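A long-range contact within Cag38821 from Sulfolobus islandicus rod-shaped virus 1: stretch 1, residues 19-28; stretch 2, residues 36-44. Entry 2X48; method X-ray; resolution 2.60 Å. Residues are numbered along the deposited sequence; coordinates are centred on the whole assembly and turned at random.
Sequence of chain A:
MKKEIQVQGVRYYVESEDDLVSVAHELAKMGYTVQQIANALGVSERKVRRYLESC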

ATOM      1  N   ASP A  19      -1.645   2.131   8.580  1.00 57.89           N
ATOM      2  CA  ASP A  19      -2.241   1.019   7.856  1.00 53.96           C
ATOM      3  C   ASP A  19      -1.754   0.990   6.409  1.00 52.25           C
ATOM      4  O   ASP A  19      -1.561  -0.088   5.838  1.00 51.23           O
ATOM      5  CB  ASP A  19      -3.776   1.103   7.879  1.00 52.35           C
ATOM      6  CG  ASP A  19      -4.369   0.990   9.296  1.00 56.63           C
ATOM      7  OD1 ASP A  19      -3.651   0.570  10.241  1.00 61.83           O
ATOM      8  OD2 ASP A  19      -5.565   1.326   9.464  1.00 57.91           O
ATOM      9  N   LEU A  20      -1.571   2.164   5.809  1.00 46.74           N
ATOM     10  CA  LEU A  20      -1.083   2.237   4.430  1.00 44.25           C
ATOM     11  C   LEU A  20       0.310   1.655   4.367  1.00 43.10           C
ATOM     12  O   LEU A  20       0.628   0.893   3.448  1.00 41.30           O
ATOM     13  CB  LEU A  20      -1.052   3.677   3.889  1.00 45.64           C
ATOM     14  CG  LEU A  20      -2.350   4.357   3.445  1.00 47.01           C
ATOM     15  CD1 LEU A  20      -2.052   5.800   3.038  1.00 49.43           C
ATOM     16  CD2 LEU A  20      -3.025   3.600   2.299  1.00 45.20           C
ATOM     17  N   VAL A  21       1.148   2.016   5.336  1.00 45.42           N
ATOM     18  CA  VAL A  21       2.509   1.469   5.402  1.00 45.37           C
ATOM     19  C   VAL A  21       2.452  -0.057   5.432  1.00 44.05           C
ATOM     20  O   VAL A  21       3.119  -0.717   4.635  1.00 42.79           O
ATOM     21  CB  VAL A  21       3.279   2.002   6.622  1.00 49.68           C
ATOM     22  CG1 VAL A  21       4.562   1.198   6.844  1.00 50.53           C
ATOM     23  CG2 VAL A  21       3.587   3.491   6.438  1.00 51.39           C
ATOM     24  N   SER A  22       1.624  -0.607   6.321  1.00 45.34           N
ATOM     25  CA  SER A  22       1.470  -2.051   6.452  1.00 45.31           C
ATOM     26  C   SER A  22       1.064  -2.727   5.147  1.00 42.66           C
ATOM     27  O   SER A  22       1.628  -3.760   4.791  1.00 42.49           O
ATOM     28  CB  SER A  22       0.463  -2.387   7.539  1.00 48.31           C
ATOM     29  OG  SER A  22       1.058  -2.301   8.817  1.00 51.98           O
ATOM     30  N   VAL A  23       0.100  -2.147   4.433  1.00 41.51           N
ATOM     31  CA  VAL A  23      -0.322  -2.696   3.141  1.00 39.73           C
ATOM     32  C   VAL A  23       0.815  -2.601   2.119  1.00 38.00           C
ATOM     33  O   VAL A  23       1.073  -3.547   1.372  1.00 37.15           O
ATOM     34  CB  VAL A  23      -1.567  -1.982   2.599  1.00 40.00           C
ATOM     35  CG1 VAL A  23      -1.891  -2.453   1.175  1.00 39.21           C
ATOM     36  CG2 VAL A  23      -2.753  -2.239   3.517  1.00 42.60           C
ATOM     37  N   ALA A  24       1.503  -1.464   2.107  1.00 38.28           N
ATOM     38  CA  ALA A  24       2.639  -1.259   1.229  1.00 37.52           C
ATOM     39  C   ALA A  24       3.632  -2.382   1.435  1.00 38.18           C
ATOM     40  O   ALA A  24       4.080  -2.996   0.466  1.00 37.05           O
ATOM     41  CB  ALA A  24       3.296   0.089   1.508  1.00 39.07           C
ATOM     42  N   HIS A  25       3.964  -2.653   2.699  1.00 41.06           N
ATOM     43  CA  HIS A  25       4.910  -3.736   3.050  1.00 43.23           C
ATOM     44  C   HIS A  25       4.452  -5.092   2.529  1.00 42.74           C
ATOM     45  O   HIS A  25       5.275  -5.852   2.013  1.00 43.52           O
ATOM     46  CB  HIS A  25       5.131  -3.852   4.569  1.00 46.77           C
ATOM     47  CG  HIS A  25       5.949  -2.744   5.162  1.00 50.53           C
ATOM     48  ND1 HIS A  25       6.005  -2.509   6.522  1.00 55.31           N
ATOM     49  CD2 HIS A  25       6.737  -1.803   4.586  1.00 51.53           C
ATOM     50  CE1 HIS A  25       6.800  -1.480   6.755  1.00 57.84           C
ATOM     51  NE2 HIS A  25       7.256  -1.033   5.598  1.00 55.55           N
ATOM     52  N   GLU A  26       3.162  -5.402   2.678  1.00 42.79           N
ATOM     53  CA  GLU A  26       2.624  -6.684   2.191  1.00 43.57           C
ATOM     54  C   GLU A  26       2.706  -6.790   0.677  1.00 41.02           C
ATOM     55  O   GLU A  26       3.051  -7.837   0.136  1.00 42.35           O
ATOM     56  CB  GLU A  26       1.170  -6.922   2.631  1.00 45.38           C
ATOM     57  CG  GLU A  26       1.023  -7.683   3.957  1.00 50.65           C
ATOM     58  CD  GLU A  26      -0.159  -8.661   3.993  1.00 55.78           C
ATOM     59  OE1 GLU A  26      -0.570  -9.002   5.123  1.00 61.44           O
ATOM     60  OE2 GLU A  26      -0.671  -9.100   2.923  1.00 54.55           O
ATOM     61  N   LEU A  27       2.370  -5.717  -0.013  1.00 38.65           N
ATOM     62  CA  LEU A  27       2.308  -5.779  -1.466  1.00 37.53           C
ATOM     63  C   LEU A  27       3.716  -5.921  -2.053  1.00 37.01           C
ATOM     64  O   LEU A  27       3.921  -6.635  -3.041  1.00 37.40           O
ATOM     65  CB  LEU A  27       1.565  -4.561  -2.025  1.00 36.31           C
ATOM     66  CG  LEU A  27       0.091  -4.470  -1.621  1.00 37.49           C
ATOM     67  CD1 LEU A  27      -0.505  -3.127  -2.059  1.00 37.17           C
ATOM     68  CD2 LEU A  27      -0.732  -5.634  -2.193  1.00 38.36           C
ATOM     69  N   ALA A  28       4.686  -5.261  -1.434  1.00 36.87           N
ATOM     70  CA  ALA A  28       6.082  -5.380  -1.855  1.00 37.76           C
ATOM     71  C   ALA A  28       6.546  -6.821  -1.739  1.00 39.39           C
ATOM     72  O   ALA A  28       7.124  -7.373  -2.672  1.00 40.28           O
ATOM     73  CB  ALA A  28       6.981  -4.462  -1.008  1.00 38.75           C
ATOM     74  N   GLN A  36       2.995   0.146  -8.955  1.00 53.58           N
ATOM     75  CA  GLN A  36       1.769  -0.596  -8.703  1.00 52.87           C
ATOM     76  C   GLN A  36       1.254  -0.415  -7.274  1.00 49.79           C
ATOM     77  O   GLN A  36       0.050  -0.437  -7.048  1.00 50.70           O
ATOM     78  CB  GLN A  36       1.974  -2.089  -9.008  1.00 52.25           C
ATOM     79  CG  GLN A  36       2.034  -2.431 -10.507  1.00 57.16           C
ATOM     80  CD  GLN A  36       2.641  -3.799 -10.805  1.00 57.37           C
ATOM     81  OE1 GLN A  36       3.023  -4.538  -9.906  1.00 54.07           O
ATOM     82  NE2 GLN A  36       2.730  -4.134 -12.076  1.00 62.59           N
ATOM     83  N   ILE A  37       2.154  -0.255  -6.309  1.00 47.27           N
ATOM     84  CA  ILE A  37       1.746  -0.008  -4.917  1.00 45.86           C
ATOM     85  C   ILE A  37       1.132   1.387  -4.780  1.00 48.34           C
ATOM     86  O   ILE A  37       0.146   1.566  -4.075  1.00 48.84           O
ATOM     87  CB  ILE A  37       2.924  -0.195  -3.916  1.00 44.51           C
ATOM     88  CG1 ILE A  37       3.321  -1.669  -3.854  1.00 43.33           C
ATOM     89  CG2 ILE A  37       2.522   0.254  -2.521  1.00 44.95           C
ATOM     90  CD1 ILE A  37       4.625  -1.931  -3.158  1.00 43.74           C
ATOM     91  N   ALA A  38       1.701   2.356  -5.493  1.00 50.93           N
ATOM     92  CA  ALA A  38       1.234   3.731  -5.459  1.00 54.91           C
ATOM     93  C   ALA A  38      -0.184   3.867  -6.013  1.00 58.00           C
ATOM     94  O   ALA A  38      -1.013   4.576  -5.441  1.00 60.40           O
ATOM     95  CB  ALA A  38       2.194   4.620  -6.231  1.00 58.37           C
ATOM     96  N   ASN A  39      -0.467   3.201  -7.127  1.00 59.14           N
ATOM     97  CA  ASN A  39      -1.814   3.225  -7.685  1.00 63.41           C
ATOM     98  C   ASN A  39      -2.814   2.501  -6.802  1.00 61.07           C
ATOM     99  O   ASN A  39      -3.952   2.944  -6.674  1.00 64.79           O
ATOM    100  CB  ASN A  39      -1.845   2.651  -9.106  1.00 66.85           C
ATOM    101  CG  ASN A  39      -1.453   3.680 -10.148  1.00 73.32           C
ATOM    102  OD1 ASN A  39      -0.272   3.821 -10.470  1.00 73.79           O
ATOM    103  ND2 ASN A  39      -2.438   4.435 -10.654  1.00 80.80           N
ATOM    104  N   ALA A  40      -2.392   1.394  -6.197  1.00 56.00           N
ATOM    105  CA  ALA A  40      -3.282   0.603  -5.350  1.00 54.66           C
ATOM    106  C   ALA A  40      -3.729   1.364  -4.094  1.00 54.90           C
ATOM    107  O   ALA A  40      -4.869   1.206  -3.650  1.00 56.77           O
ATOM    108  CB  ALA A  40      -2.619  -0.709  -4.964  1.00 50.75           C
ATOM    109  N   LEU A  41      -2.833   2.192  -3.553  1.00 54.05           N
ATOM    110  CA  LEU A  41      -3.047   2.905  -2.286  1.00 55.16           C
ATOM    111  C   LEU A  41      -3.480   4.371  -2.463  1.00 60.29           C
ATOM    112  O   LEU A  41      -3.946   5.009  -1.511  1.00 62.87           O
ATOM    113  CB  LEU A  41      -1.763   2.872  -1.437  1.00 52.86           C
ATOM    114  CG  LEU A  41      -1.146   1.518  -1.060  1.00 49.37           C
ATOM    115  CD1 LEU A  41       0.001   1.714  -0.092  1.00 49.56           C
ATOM    116  CD2 LEU A  41      -2.172   0.595  -0.461  1.00 49.45           C
ATOM    117  N   GLY A  42      -3.312   4.913  -3.665  1.00 62.99           N
ATOM    118  CA  GLY A  42      -3.709   6.291  -3.938  1.00 69.52           C
ATOM    119  C   GLY A  42      -2.732   7.317  -3.399  1.00 71.05           C
ATOM    120  O   GLY A  42      -3.118   8.439  -3.055  1.00 76.75           O
ATOM    121  N   VAL A  43      -1.463   6.926  -3.335  1.00 67.00           N
ATOM    122  CA  VAL A  43      -0.376   7.825  -2.960  1.00 69.23           C
ATOM    123  C   VAL A  43       0.645   7.911  -4.099  1.00 69.67           C
ATOM    124  O   VAL A  43       0.478   7.280  -5.147  1.00 68.48           O
ATOM    125  CB  VAL A  43       0.318   7.368  -1.654  1.00 66.01           C
ATOM    126  CG1 VAL A  43      -0.683   7.336  -0.513  1.00 67.02           C
ATOM    127  CG2 VAL A  43       0.987   6.010  -1.835  1.00 60.01           C
ATOM    128  N   SER A  44       1.684   8.715  -3.893  1.00 72.56           N
ATOM    129  CA  SER A  44       2.751   8.869  -4.876  1.00 73.99           C
ATOM    130  C   SER A  44       3.807   7.785  -4.702  1.00 68.20           C
ATOM    131  O   SER A  44       3.863   7.107  -3.680  1.00 64.31           O
ATOM    132  CB  SER A  44       3.399  10.248  -4.758  1.00 81.19           C
ATOM    133  OG  SER A  44       4.090  10.383  -3.532  1.00 80.76           O
TER

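Two helical segments of one chain pack here through apolar side chains. Stretch 1 is helical throughout. Stretch 2 is helical from Gln36 to Leu41 and then turns. The helix axes approach to 10.3 Å, and their directions differ by 140°, so the two run in roughly opposite senses. Leu20 CA lies 7.0 Å from Leu41 CA, and Ala24 CA lies 6.3 Å from Ile37 CA. No hydrogen bond crosses the contact, which buries 366 Å² in total.

Leu41 is the centre of the packing. Its CA-to-CB bond points toward stretch 1, and its side chain sits as a knob among Leu20, Val23, Ala24 and Leu27. The rotamer is m, t (chi1 -57°, chi2 -173°). Leu41 CD1 lies 4.0 Å from Ala24 CB and 3.7 Å from the backbone Leu20 O. Leu41 CD2 lies 3.5 Å from Val23 CG1. Leu27 CD1 is 4.4 Å from Leu41 CD2. Both methyls also pack near Leu20 CD2, Leu41 CD1 at 4.3 Å and Leu41 CD2 at 4.2 Å. Leu20 O already accepts the helical hydrogen bond from Ala24 N, at 2.8 Å, so the methyl packs against a carbonyl engaged within its own helix.

Leu20 and Leu27 are also m, t, a common leucine conformation in helices. Their CA-to-CB bonds point toward stretch 2. Leu20 CD2 is 4.0 Å from Leu41 CB, while Leu20 CD1 is 4.1 Å from Val43 CG1. The contact thus extends past the end of the second helix. Leu27 CB lies 3.8 Å from Ile37 CG1. Leu27 CD1 reaches further, to 4.3 Å from Ala40 CB.

Val23 is t, with chi1 at 173°. Val23 CG1 meets Leu41 CD2; Val23 CG2 is farther from Leu41 CD2, at 4.9 Å.

Ile37 is m, t (chi1 -68°, chi2 167°). The extended chi2 carries Ile37 CD1 to 4.1 Å from Ala28 CB. Ile37 CD1 also lies 3.8 Å from both Ala24 O and Ala28 N. Ala28 N is hydrogen-bonded to Ala24 O at 3.0 Å, so the methyl rests against a closed helical turn. Ile37 CG2 lies 4.1 Å from Ala24 CB. Ala24 is small, and its single methyl touches both Ile37 and Leu41.

Gly42, just after the helix, has positive phi (77°), a conformation that favours glycine. Gly42 N still bonds to Ala38 O, at 2.9 Å. Val43 N also bonds to Ala38 O, at 3.2 Å. After this turn Val43 has an extended backbone, and its CA-to-CB bond points toward stretch 1. Its chi1 is m (-60°), which places CG1 near Leu20. Ser44 turns to another task: in rotamer p, its side chain caps a backbone N just beyond the stretch.

The CA-to-CB bonds of Val21 and His25 point away. The side chain of Glu26 starts sideways, but its end leads away.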